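Pertussis toxin-like subunit ArtA (Escherichia coli, PDB 4Z9D) probably transfers ADP-ribose from NAD to trimeric G proteins of host cells, as the catalytic subunit of a pertussis-like toxin. Local coordinates at residues A[15-25]-A[123-133]; A[26-34]-A[166-174]. The protein carries 2 engineered substitutions. All coordinates share one frame; numbering follows the deposited sequence.

In the fold
Both contacts involve consecutive parts of one run of chain, residues 15-34, and their centres lie about 22 Å apart. In contact 1, helix 15-21 and strand 23-24 meet strands 124-125 and 130-139, half of its touching residues are buried, and backbone pairing is combined with an apolar patch and a charged outer side. Contact 2 is a surface contact: the turn ahead of helix 32-37 meets the irregular C-terminal segment 166-174, gripped by one backbone bond, one arginine and a water. The two alternate along the sequence. Each also reaches NAD, contact 1 through the backbone oxygen of Arg24 and contact 2 through the ring of His26.

Contact 1 of 2, residues A[15-25]-A[123-133]; sequences PEEIFRDGFRS and EHIPGENIVEA. With NAD (nicotinamide-adenine-dinucleotide), chain F.
Phe23 and Ile125 form a hydrogen-bonded pair of a two-stranded antiparallel sheet within the ADP-ribosyltransferase fold, exchanging Phe23 N to Ile125 O and Ile125 N to Phe23 O, both 2.9 Å. Helix 15-21 leads into this pairing and runs antiparallel to strand 130-133 at an axis distance of 9.5 Å. The tight part lies between them. Ile130 CD1 fits against Ile18 CG2 at 3.6 Å and also meets the Phe23 ring, while Ile130 CG2 touches Phe19 CE2. With its CG anti to the carbonyl carbon (chi1 -75°), Phe19 carries its ring back toward the strand, where Ala133 N lies at the ring edge, in plane. Backbones close in at Gly22, the first residue past the helix, with positive phi: its CA is 3.1 Å from Ile125 O, a CA-H...O contact with no room for a side chain. Tyr80 of strand 77-83 continues the apolar patch on Phe23 and Ile18.

The solvent side, by contrast, is formed by Arg24, Glu123 and the partly exposed His124. Arg24 lays its guanidinium flat on His124, planes 11° apart, and Arg24 NH2 donates at 3.0 Å to the anti lone pair of Glu123 OE2, in a salt bridge. Pro126 N covers the opposite imidazole face. The chain continues inward to buried Ser25, whose N donates to Glu123 O, and Arg24 O receives a weak bond from the adenine N6A of NAD. Phe23 O accepts twice, from opposite faces of its plane: Ile125 N on one, and on the other His124 ND1, 2.7 Å away and 40° out of the carbonyl plane.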
loop_
_atom_site.group_PDB
_atom_site.type_symbol
_atom_site.label_atom_id
_atom_site.label_comp_id
_atom_site.label_asym_id
_atom_site.label_seq_id
_atom_site.Cartn_x
_atom_site.Cartn_y
_atom_site.Cartn_z
ATOM N N PRO A 15 -10.088 -10.992 -5.407
ATOM C CA PRO A 15 -9.064 -11.373 -6.387
ATOM C C PRO A 15 -9.607 -11.390 -7.807
ATOM O O PRO A 15 -8.885 -11.068 -8.748
ATOM C CB PRO A 15 -8.649 -12.780 -5.939
ATOM C CG PRO A 15 -8.925 -12.805 -4.487
ATOM C CD PRO A 15 -10.115 -11.916 -4.255
ATOM N N GLU A 16 -10.868 -11.762 -7.969
ATOM C CA GLU A 16 -11.426 -11.850 -9.304
ATOM C C GLU A 16 -11.357 -10.517 -10.035
ATOM O O GLU A 16 -11.002 -10.460 -11.215
ATOM C CB GLU A 16 -12.874 -12.330 -9.222
ATOM C CG GLU A 16 -13.545 -12.448 -10.556
ATOM C CD GLU A 16 -12.918 -13.485 -11.446
ATOM O OE1 GLU A 16 -12.165 -14.355 -10.944
ATOM O OE2 GLU A 16 -13.163 -13.400 -12.668
ATOM N N GLU A 17 -11.630 -9.441 -9.310
ATOM C CA GLU A 17 -11.486 -8.100 -9.855
ATOM C C GLU A 17 -10.016 -7.684 -9.941
ATOM O O GLU A 17 -9.537 -7.210 -10.977
ATOM C CB GLU A 17 -12.269 -7.104 -9.002
ATOM C CG GLU A 17 -12.181 -5.681 -9.502
ATOM C CD GLU A 17 -12.778 -4.692 -8.533
ATOM O OE1 GLU A 17 -13.487 -5.134 -7.605
ATOM O OE2 GLU A 17 -12.563 -3.471 -8.714
ATOM N N ILE A 18 -9.317 -7.852 -8.823
ATOM C CA ILE A 18 -7.957 -7.361 -8.674
ATOM C C ILE A 18 -6.936 -8.132 -9.519
ATOM O O ILE A 18 -6.045 -7.520 -10.097
ATOM C CB ILE A 18 -7.560 -7.365 -7.181
ATOM C CG1 ILE A 18 -8.488 -6.427 -6.394
ATOM C CG2 ILE A 18 -6.126 -6.941 -6.996
ATOM C CD1 ILE A 18 -8.527 -4.979 -6.956
ATOM N N PHE A 19 -7.067 -9.450 -9.631
ATOM C CA PHE A 19 -6.120 -10.211 -10.452
ATOM C C PHE A 19 -6.223 -9.789 -11.911
ATOM O O PHE A 19 -5.233 -9.795 -12.656
ATOM C CB PHE A 19 -6.385 -11.710 -10.360
ATOM C CG PHE A 19 -5.940 -12.340 -9.068
ATOM C CD1 PHE A 19 -6.290 -13.649 -8.787
ATOM C CD2 PHE A 19 -5.196 -11.630 -8.129
ATOM C CE1 PHE A 19 -5.905 -14.249 -7.604
ATOM C CE2 PHE A 19 -4.795 -12.234 -6.951
ATOM C CZ PHE A 19 -5.158 -13.545 -6.688
ATOM N N ARG A 20 -7.428 -9.379 -12.292
ATOM C CA ARG A 20 -7.721 -9.033 -13.673
ATOM C C ARG A 20 -7.277 -7.598 -13.922
ATOM O O ARG A 20 -6.550 -7.318 -14.874
ATOM C CB ARG A 20 -9.222 -9.161 -13.955
ATOM C CG ARG A 20 -9.626 -8.786 -15.375
ATOM C CD ARG A 20 -10.973 -8.089 -15.384
ATOM N NE ARG A 20 -12.048 -8.842 -14.767
ATOM C CZ ARG A 20 -12.993 -8.275 -14.025
ATOM N NH1 ARG A 20 -13.952 -9.012 -13.479
ATOM N NH2 ARG A 20 -12.946 -6.973 -13.784
ATOM N N ASP A 21 -7.714 -6.702 -13.042
ATOM C CA ASP A 21 -7.566 -5.259 -13.246
ATOM C C ASP A 21 -6.360 -4.616 -12.578
ATOM O O ASP A 21 -5.952 -3.517 -12.957
ATOM C CB ASP A 21 -8.819 -4.544 -12.743
ATOM C CG ASP A 21 -10.062 -4.953 -13.493
ATOM O OD1 ASP A 21 -9.913 -5.482 -14.604
ATOM O OD2 ASP A 21 -11.180 -4.765 -12.965
ATOM N N GLY A 22 -5.785 -5.294 -11.590
ATOM C CA GLY A 22 -4.737 -4.681 -10.797
ATOM C C GLY A 22 -5.309 -3.592 -9.911
ATOM O O GLY A 22 -6.523 -3.535 -9.691
ATOM N N PHE A 23 -4.435 -2.747 -9.373
ATOM C CA PHE A 23 -4.854 -1.605 -8.571
ATOM C C PHE A 23 -4.680 -0.312 -9.342
ATOM O O PHE A 23 -3.741 -0.188 -10.124
ATOM C CB PHE A 23 -4.055 -1.527 -7.261
ATOM C CG PHE A 23 -4.234 -2.721 -6.351
ATOM C CD1 PHE A 23 -5.377 -2.848 -5.578
ATOM C CD2 PHE A 23 -3.229 -3.672 -6.213
ATOM C CE1 PHE A 23 -5.542 -3.932 -4.715
ATOM C CE2 PHE A 23 -3.386 -4.757 -5.339
ATOM C CZ PHE A 23 -4.539 -4.880 -4.593
ATOM N N ARG A 24 -5.581 0.646 -9.136
ATOM C CA ARG A 24 -5.409 1.977 -9.711
ATOM C C ARG A 24 -5.623 3.038 -8.635
ATOM O O ARG A 24 -6.493 2.892 -7.772
ATOM C CB ARG A 24 -6.370 2.195 -10.897
ATOM C CG ARG A 24 -6.289 3.597 -11.506
ATOM C CD ARG A 24 -6.859 3.664 -12.937
ATOM N NE ARG A 24 -6.142 2.812 -13.885
ATOM C CZ ARG A 24 -5.002 3.130 -14.500
ATOM N NH1 ARG A 24 -4.457 2.268 -15.344
ATOM N NH2 ARG A 24 -4.393 4.287 -14.267
ATOM N N SER A 25 -4.828 4.105 -8.675
ATOM C CA SER A 25 -4.930 5.152 -7.661
ATOM C C SER A 25 -6.249 5.895 -7.810
ATOM O O SER A 25 -6.908 5.790 -8.844
ATOM C CB SER A 25 -3.783 6.151 -7.780
ATOM O OG SER A 25 -3.787 6.766 -9.060
ATOM N N GLU A 123 0.166 5.587 -9.632
ATOM C CA GLU A 123 -0.910 5.426 -10.626
ATOM C C GLU A 123 -1.528 4.020 -10.725
ATOM O O GLU A 123 -2.744 3.870 -10.593
ATOM C CB GLU A 123 -0.443 5.861 -12.031
ATOM C CG GLU A 123 -1.637 6.097 -12.973
ATOM C CD GLU A 123 -1.271 6.284 -14.452
ATOM O OE1 GLU A 123 -0.235 6.915 -14.766
ATOM O OE2 GLU A 123 -2.029 5.771 -15.303
ATOM N N HIS A 124 -0.721 2.994 -10.966
ATOM C CA HIS A 124 -1.292 1.700 -11.356
ATOM C C HIS A 124 -0.343 0.547 -11.101
ATOM O O HIS A 124 0.795 0.578 -11.540
ATOM C CB HIS A 124 -1.676 1.726 -12.853
ATOM C CG HIS A 124 -2.194 0.424 -13.380
ATOM N ND1 HIS A 124 -3.271 -0.237 -12.818
ATOM C CD2 HIS A 124 -1.785 -0.353 -14.412
ATOM C CE1 HIS A 124 -3.496 -1.356 -13.481
ATOM N NE2 HIS A 124 -2.609 -1.456 -14.448
ATOM N N ILE A 125 -0.832 -0.468 -10.403
ATOM C CA ILE A 125 -0.159 -1.760 -10.306
ATOM C C ILE A 125 -0.886 -2.770 -11.182
ATOM O O ILE A 125 -2.026 -3.098 -10.909
ATOM C CB ILE A 125 -0.157 -2.284 -8.853
ATOM C CG1 ILE A 125 0.523 -1.279 -7.920
ATOM C CG2 ILE A 125 0.499 -3.681 -8.762
ATOM C CD1 ILE A 125 0.265 -1.583 -6.427
ATOM N N PRO A 126 -0.223 -3.287 -12.226
ATOM C CA PRO A 126 -0.866 -4.296 -13.074
ATOM C C PRO A 126 -1.253 -5.589 -12.339
ATOM O O PRO A 126 -0.587 -5.998 -11.379
ATOM C CB PRO A 126 0.201 -4.584 -14.141
ATOM C CG PRO A 126 1.119 -3.392 -14.117
ATOM C CD PRO A 126 1.121 -2.923 -12.698
ATOM N N GLY A 127 -2.323 -6.233 -12.800
ATOM C CA GLY A 127 -2.715 -7.531 -12.283
ATOM C C GLY A 127 -1.604 -8.557 -12.365
ATOM O O GLY A 127 -1.459 -9.400 -11.472
ATOM N N GLU A 128 -0.801 -8.468 -13.423
ATOM C CA GLU A 128 0.303 -9.392 -13.643
ATOM C C GLU A 128 1.400 -9.305 -12.572
ATOM O O GLU A 128 2.219 -10.215 -12.453
ATOM C CB GLU A 128 0.894 -9.170 -15.040
ATOM C CG GLU A 128 0.061 -9.856 -16.118
ATOM C CD GLU A 128 0.484 -9.507 -17.536
ATOM O OE1 GLU A 128 0.188 -10.316 -18.447
ATOM O OE2 GLU A 128 1.096 -8.430 -17.744
ATOM N N ASN A 129 1.425 -8.218 -11.803
ATOM C CA ASN A 129 2.377 -8.082 -10.703
ATOM C C ASN A 129 1.911 -8.769 -9.424
ATOM O O ASN A 129 2.679 -8.914 -8.473
ATOM C CB ASN A 129 2.622 -6.610 -10.374
ATOM C CG ASN A 129 3.546 -5.953 -11.349
ATOM O OD1 ASN A 129 3.217 -5.822 -12.525
ATOM N ND2 ASN A 129 4.713 -5.523 -10.872
ATOM N N ILE A 130 0.646 -9.156 -9.382
ATOM C CA ILE A 130 0.077 -9.663 -8.145
ATOM C C ILE A 130 0.209 -11.174 -8.077
ATOM O O ILE A 130 -0.302 -11.901 -8.928
ATOM C CB ILE A 130 -1.384 -9.226 -7.994
ATOM C CG1 ILE A 130 -1.453 -7.691 -8.043
ATOM C CG2 ILE A 130 -1.970 -9.730 -6.673
ATOM C CD1 ILE A 130 -2.827 -7.146 -8.354
ATOM N N VAL A 131 0.905 -11.635 -7.046
ATOM C CA VAL A 131 1.240 -13.039 -6.886
ATOM C C VAL A 131 0.049 -13.855 -6.422
ATOM O O VAL A 131 -0.223 -14.939 -6.956
ATOM C CB VAL A 131 2.407 -13.204 -5.879
ATOM C CG1 VAL A 131 2.756 -14.669 -5.667
ATOM C CG2 VAL A 131 3.625 -12.447 -6.380
ATOM N N GLU A 132 -0.646 -13.342 -5.411
ATOM C CA GLU A 132 -1.653 -14.124 -4.712
ATOM C C GLU A 132 -2.489 -13.248 -3.794
ATOM O O GLU A 132 -2.169 -12.080 -3.551
ATOM C CB GLU A 132 -0.979 -15.262 -3.913
ATOM C CG GLU A 132 -0.030 -14.767 -2.823
ATOM C CD GLU A 132 0.805 -15.879 -2.189
ATOM O OE1 GLU A 132 1.461 -15.602 -1.159
ATOM O OE2 GLU A 132 0.809 -17.018 -2.715
ATOM N N ALA A 133 -3.568 -13.818 -3.287
ATOM C CA ALA A 133 -4.399 -13.128 -2.323
ATOM C C ALA A 133 -4.738 -14.072 -1.183
ATOM O O ALA A 133 -4.768 -15.282 -1.369
ATOM C CB ALA A 133 -5.656 -12.618 -2.973
HETATM P PA NAD F . -7.319 3.501 -0.190
HETATM O O1A NAD F . -6.302 3.227 -1.239
HETATM O O2A NAD F . -8.240 4.656 -0.347
HETATM O O5B NAD F . -8.168 2.126 0.014
HETATM C C5B NAD F . -9.310 2.000 0.878
HETATM C C4B NAD F . -10.436 1.325 0.067
HETATM O O4B NAD F . -10.901 2.215 -0.992
HETATM C C3B NAD F . -9.881 0.146 -0.673
HETATM O O3B NAD F . -9.786 -0.972 0.262
HETATM C C2B NAD F . -10.994 -0.065 -1.659
HETATM O O2B NAD F . -12.156 -0.433 -0.934
HETATM C C1B NAD F . -11.206 1.377 -2.146
HETATM N N9A NAD F . -10.300 1.920 -3.220
HETATM C C8A NAD F . -9.020 2.288 -3.237
HETATM N N7A NAD F . -8.740 2.744 -4.461
HETATM C C5A NAD F . -9.851 2.679 -5.201
HETATM C C6A NAD F . -10.113 3.010 -6.478
HETATM N N6A NAD F . -9.103 3.506 -7.188
HETATM N N1A NAD F . -11.329 2.849 -7.026
HETATM C C2A NAD F . -12.349 2.329 -6.232
HETATM N N3A NAD F . -12.054 1.988 -4.904
HETATM C C4A NAD F . -10.814 2.173 -4.422
HETATM O O3 NAD F . -6.595 3.672 1.204
HETATM P PN NAD F . -5.441 2.662 1.746
HETATM O O1N NAD F . -4.585 2.190 0.623
HETATM O O2N NAD F . -6.056 1.695 2.682
HETATM O O5D NAD F . -4.577 3.722 2.558
HETATM C C5D NAD F . -5.147 4.544 3.586
HETATM C C4D NAD F . -4.058 4.933 4.592
HETATM O O4D NAD F . -3.434 3.660 4.978
HETATM C C3D NAD F . -2.959 5.793 3.939
HETATM O O3D NAD F . -2.320 6.624 4.915
HETATM C C2D NAD F . -1.997 4.697 3.525
HETATM O O2D NAD F . -0.673 5.224 3.289
HETATM C C1D NAD F . -2.021 3.760 4.727
HETATM N N1N NAD F . -1.427 2.430 4.344
HETATM C C2N NAD F . -2.240 1.420 3.772
HETATM C C3N NAD F . -1.721 0.190 3.364
HETATM C C7N NAD F . -2.543 -0.811 2.812
HETATM O O7N NAD F . -2.032 -2.054 2.708
HETATM N N7N NAD F . -3.795 -0.495 2.469
HETATM C C4N NAD F . -0.357 -0.036 3.527
HETATM C C5N NAD F . 0.459 0.944 4.092
HETATM C C6N NAD F . -0.053 2.175 4.491
HETATM O O HOH W 1 -3.838 -5.160 -14.797
#

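Contact 2 of 2, residues A[26-34]-A[166-174]; sequences HGFNRNLQQ and GVIPQLVVP. With NAD (nicotinamide-adenine-dinucleotide), chain F.
Arg30 sets its CG anti to the carbonyl carbon (chi1 -76°) and runs extended from CG to NE, which carries the guanidinium alongside Gln170 to the backbone of Pro169. There Arg30 NH2 donates to Pro169 O at 2.9 Å; the bond is bent and meets the oxygen from above its carbonyl plane. Gln170 bends at chi2 and holds OE1 over one face of the guanidinium. That oxygen, Gln170 OE1, is 3.5 Å from Arg30 NH2, but the angle is too poor for a hydrogen bond. Ile168 CG2 also packs against NH2, and Gln170 O touches Arg30 CD, so the aliphatic part of the arginine lies against backbone as well.

A second grip comes from the main chain. Val172 N donates to Arg30 O at 3.1 Å, nearly straight at the hydrogen (179°) yet 62° out of the carbonyl plane. A water bridges the next step, accepting from Leu32 N and donating to Val172 O, each at 2.8 Å. Leu171 CD2 fills in beside Arg30 O and Leu32 CB.

The facing turn is shaped by its own asparagines. Asn29 OD1 accepts from Asn31 N in an Asx turn, and Asn29 ND2 donates to Gln34 OE1. Asn31, the N-cap of helix 32-37, accepts from Gln34 N through OD1 at 3.0 Å. At the start of the segment, His26 NE2 donates to NAD O2A, a phosphate oxygen, at 2.7 Å. The adenine N7A lies over one face of the His26 ring.

The side chains of Leu32 and Ile168 cross at about a right angle, meeting CD1 to CD1, and both touch Phe50 of strand 50-54. Ile168 also meets Tyr89 of strand 88-90. Helix 92-100 touches both segments, Leu32 resting on Ser94 while Val167 and Val173 pack on the same helix.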
loop_
_atom_site.group_PDB
_atom_site.type_symbol
_atom_site.label_atom_id
_atom_site.label_comp_id
_atom_site.label_asym_id
_atom_site.label_seq_id
_atom_site.Cartn_x
_atom_site.Cartn_y
_atom_site.Cartn_z
ATOM N N HIS A 26 -6.627 6.641 -6.779
ATOM C CA HIS A 26 -7.835 7.470 -6.838
ATOM C C HIS A 26 -7.717 8.573 -7.889
ATOM O O HIS A 26 -8.667 8.868 -8.621
ATOM C CB HIS A 26 -8.121 8.114 -5.481
ATOM C CG HIS A 26 -8.542 7.144 -4.427
ATOM N ND1 HIS A 26 -9.814 6.612 -4.374
ATOM C CD2 HIS A 26 -7.872 6.631 -3.366
ATOM C CE1 HIS A 26 -9.900 5.798 -3.336
ATOM N NE2 HIS A 26 -8.741 5.792 -2.709
ATOM N N GLY A 27 -6.546 9.190 -7.961
ATOM C CA GLY A 27 -6.363 10.302 -8.873
ATOM C C GLY A 27 -4.926 10.569 -9.229
ATOM O O GLY A 27 -4.151 9.635 -9.434
ATOM N N PHE A 28 -4.565 11.852 -9.288
ATOM C CA PHE A 28 -3.229 12.237 -9.748
ATOM C C PHE A 28 -2.545 13.211 -8.800
ATOM O O PHE A 28 -1.542 13.819 -9.153
ATOM C CB PHE A 28 -3.322 12.857 -11.150
ATOM C CG PHE A 28 -3.865 11.915 -12.181
ATOM C CD1 PHE A 28 -3.029 11.031 -12.846
ATOM C CD2 PHE A 28 -5.224 11.889 -12.461
ATOM C CE1 PHE A 28 -3.536 10.150 -13.790
ATOM C CE2 PHE A 28 -5.741 11.016 -13.395
ATOM C CZ PHE A 28 -4.905 10.144 -14.065
ATOM N N ASN A 29 -3.087 13.350 -7.593
ATOM C CA ASN A 29 -2.546 14.251 -6.569
ATOM C C ASN A 29 -1.266 13.716 -5.941
ATOM O O ASN A 29 -1.314 12.791 -5.123
ATOM C CB ASN A 29 -3.605 14.485 -5.472
ATOM C CG ASN A 29 -3.109 15.367 -4.324
ATOM O OD1 ASN A 29 -1.973 15.850 -4.320
ATOM N ND2 ASN A 29 -3.976 15.569 -3.331
ATOM N N ARG A 30 -0.129 14.317 -6.286
ATOM C CA ARG A 30 1.162 13.854 -5.757
ATOM C C ARG A 30 1.646 14.598 -4.506
ATOM O O ARG A 30 2.849 14.749 -4.295
ATOM C CB ARG A 30 2.233 13.920 -6.863
ATOM C CG ARG A 30 2.104 12.780 -7.865
ATOM C CD ARG A 30 3.119 12.833 -9.008
ATOM N NE ARG A 30 2.804 11.806 -9.996
ATOM C CZ ARG A 30 3.651 10.871 -10.416
ATOM N NH1 ARG A 30 3.240 9.984 -11.309
ATOM N NH2 ARG A 30 4.897 10.828 -9.963
ATOM N N ASN A 31 0.717 15.053 -3.665
ATOM C CA ASN A 31 1.080 15.564 -2.343
ATOM C C ASN A 31 1.297 14.379 -1.420
ATOM O O ASN A 31 0.326 13.793 -0.925
ATOM C CB ASN A 31 -0.010 16.492 -1.785
ATOM C CG ASN A 31 0.397 17.161 -0.469
ATOM O OD1 ASN A 31 1.005 16.539 0.403
ATOM N ND2 ASN A 31 0.075 18.445 -0.335
ATOM N N LEU A 32 2.562 14.020 -1.207
ATOM C CA LEU A 32 2.888 12.807 -0.457
ATOM C C LEU A 32 2.448 12.889 1.005
ATOM O O LEU A 32 1.954 11.915 1.556
ATOM C CB LEU A 32 4.399 12.512 -0.536
ATOM C CG LEU A 32 4.905 11.195 0.073
ATOM C CD1 LEU A 32 4.307 9.994 -0.638
ATOM C CD2 LEU A 32 6.424 11.118 0.027
ATOM N N GLN A 33 2.616 14.046 1.640
ATOM C CA GLN A 33 2.224 14.160 3.044
ATOM C C GLN A 33 0.722 13.949 3.226
ATOM O O GLN A 33 0.286 13.328 4.188
ATOM C CB GLN A 33 2.651 15.499 3.629
ATOM C CG GLN A 33 2.643 15.465 5.152
ATOM C CD GLN A 33 3.559 16.498 5.772
ATOM O OE1 GLN A 33 3.548 16.715 6.990
ATOM N NE2 GLN A 33 4.352 17.150 4.938
ATOM N N GLN A 34 -0.056 14.506 2.302
ATOM C CA GLN A 34 -1.497 14.302 2.236
ATOM C C GLN A 34 -1.839 12.819 2.147
ATOM O O GLN A 34 -2.702 12.311 2.861
ATOM C CB GLN A 34 -2.050 15.032 1.010
ATOM C CG GLN A 34 -3.364 15.721 1.185
ATOM C CD GLN A 34 -3.538 16.804 0.143
ATOM O OE1 GLN A 34 -4.013 16.542 -0.956
ATOM N NE2 GLN A 34 -3.130 18.026 0.478
ATOM N N GLY A 166 14.887 6.103 -5.936
ATOM C CA GLY A 166 15.026 7.546 -5.895
ATOM C C GLY A 166 13.845 8.332 -5.359
ATOM O O GLY A 166 12.971 7.805 -4.664
ATOM N N VAL A 167 13.841 9.621 -5.673
ATOM C CA VAL A 167 12.754 10.513 -5.285
ATOM C C VAL A 167 11.578 10.372 -6.240
ATOM O O VAL A 167 11.762 10.206 -7.439
ATOM C CB VAL A 167 13.238 11.980 -5.252
ATOM C CG1 VAL A 167 12.081 12.958 -4.899
ATOM C CG2 VAL A 167 14.401 12.117 -4.266
ATOM N N ILE A 168 10.366 10.401 -5.702
ATOM C CA ILE A 168 9.171 10.420 -6.548
ATOM C C ILE A 168 9.121 11.688 -7.409
ATOM O O ILE A 168 9.197 12.800 -6.890
ATOM C CB ILE A 168 7.905 10.346 -5.702
ATOM C CG1 ILE A 168 7.877 9.060 -4.871
ATOM C CG2 ILE A 168 6.667 10.497 -6.574
ATOM C CD1 ILE A 168 6.831 9.114 -3.760
ATOM N N PRO A 169 9.010 11.523 -8.737
ATOM C CA PRO A 169 8.974 12.687 -9.625
ATOM C C PRO A 169 7.666 13.455 -9.512
ATOM O O PRO A 169 6.658 12.900 -9.067
ATOM C CB PRO A 169 9.141 12.087 -11.029
ATOM C CG PRO A 169 8.941 10.640 -10.887
ATOM C CD PRO A 169 9.166 10.255 -9.468
ATOM N N GLN A 170 7.707 14.725 -9.890
ATOM C CA GLN A 170 6.518 15.567 -9.960
ATOM C C GLN A 170 5.777 15.664 -8.623
ATOM O O GLN A 170 4.544 15.754 -8.592
ATOM C CB GLN A 170 5.564 15.051 -11.057
ATOM C CG GLN A 170 6.153 15.096 -12.480
ATOM C CD GLN A 170 6.602 13.739 -13.010
ATOM O OE1 GLN A 170 6.013 12.704 -12.684
ATOM N NE2 GLN A 170 7.654 13.738 -13.841
ATOM N N LEU A 171 6.520 15.657 -7.517
ATOM C CA LEU A 171 5.899 15.832 -6.202
ATOM C C LEU A 171 5.272 17.224 -6.057
ATOM O O LEU A 171 5.792 18.207 -6.589
ATOM C CB LEU A 171 6.910 15.605 -5.074
ATOM C CG LEU A 171 7.316 14.163 -4.744
ATOM C CD1 LEU A 171 8.499 14.150 -3.792
ATOM C CD2 LEU A 171 6.142 13.421 -4.112
ATOM N N VAL A 172 4.177 17.307 -5.307
ATOM C CA VAL A 172 3.618 18.605 -4.943
ATOM C C VAL A 172 4.321 19.132 -3.692
ATOM O O VAL A 172 4.401 18.450 -2.683
ATOM C CB VAL A 172 2.109 18.527 -4.687
ATOM C CG1 VAL A 172 1.574 19.906 -4.322
ATOM C CG2 VAL A 172 1.397 18.006 -5.915
ATOM N N VAL A 173 4.853 20.345 -3.787
ATOM C CA VAL A 173 5.568 20.980 -2.692
ATOM C C VAL A 173 4.906 22.322 -2.457
ATOM O O VAL A 173 5.209 23.293 -3.153
ATOM C CB VAL A 173 7.056 21.190 -3.016
ATOM C CG1 VAL A 173 7.771 21.854 -1.840
ATOM C CG2 VAL A 173 7.724 19.872 -3.351
ATOM N N PRO A 174 3.980 22.377 -1.492
ATOM C CA PRO A 174 3.203 23.594 -1.209
ATOM C C PRO A 174 4.072 24.752 -0.730
ATOM O O PRO A 174 4.956 24.495 0.083
ATOM C CB PRO A 174 2.235 23.149 -0.097
ATOM C CG PRO A 174 2.306 21.632 -0.078
ATOM C CD PRO A 174 3.689 21.300 -0.530
HETATM P PA NAD F . -7.319 3.501 -0.190
HETATM O O1A NAD F . -6.302 3.227 -1.239
HETATM O O2A NAD F . -8.240 4.656 -0.347
HETATM O O5B NAD F . -8.168 2.126 0.014
HETATM C C5B NAD F . -9.310 2.000 0.878
HETATM C C4B NAD F . -10.436 1.325 0.067
HETATM O O4B NAD F . -10.901 2.215 -0.992
HETATM C C3B NAD F . -9.881 0.146 -0.673
HETATM O O3B NAD F . -9.786 -0.972 0.262
HETATM C C2B NAD F . -10.994 -0.065 -1.659
HETATM O O2B NAD F . -12.156 -0.433 -0.934
HETATM C C1B NAD F . -11.206 1.377 -2.146
HETATM N N9A NAD F . -10.300 1.920 -3.220
HETATM C C8A NAD F . -9.020 2.288 -3.237
HETATM N N7A NAD F . -8.740 2.744 -4.461
HETATM C C5A NAD F . -9.851 2.679 -5.201
HETATM C C6A NAD F . -10.113 3.010 -6.478
HETATM N N6A NAD F . -9.103 3.506 -7.188
HETATM N N1A NAD F . -11.329 2.849 -7.026
HETATM C C2A NAD F . -12.349 2.329 -6.232
HETATM N N3A NAD F . -12.054 1.988 -4.904
HETATM C C4A NAD F . -10.814 2.173 -4.422
HETATM O O3 NAD F . -6.595 3.672 1.204
HETATM P PN NAD F . -5.441 2.662 1.746
HETATM O O1N NAD F . -4.585 2.190 0.623
HETATM O O2N NAD F . -6.056 1.695 2.682
HETATM O O5D NAD F . -4.577 3.722 2.558
HETATM C C5D NAD F . -5.147 4.544 3.586
HETATM C C4D NAD F . -4.058 4.933 4.592
HETATM O O4D NAD F . -3.434 3.660 4.978
HETATM C C3D NAD F . -2.959 5.793 3.939
HETATM O O3D NAD F . -2.320 6.624 4.915
HETATM C C2D NAD F . -1.997 4.697 3.525
HETATM O O2D NAD F . -0.673 5.224 3.289
HETATM C C1D NAD F . -2.021 3.760 4.727
HETATM N N1N NAD F . -1.427 2.430 4.344
HETATM C C2N NAD F . -2.240 1.420 3.772
HETATM C C3N NAD F . -1.721 0.190 3.364
HETATM C C7N NAD F . -2.543 -0.811 2.812
HETATM O O7N NAD F . -2.032 -2.054 2.708
HETATM N N7N NAD F . -3.795 -0.495 2.469
HETATM C C4N NAD F . -0.357 -0.036 3.527
HETATM C C5N NAD F . 0.459 0.944 4.092
HETATM C C6N NAD F . -0.053 2.175 4.491
HETATM O O HOH W 2 4.539 15.990 -1.418
#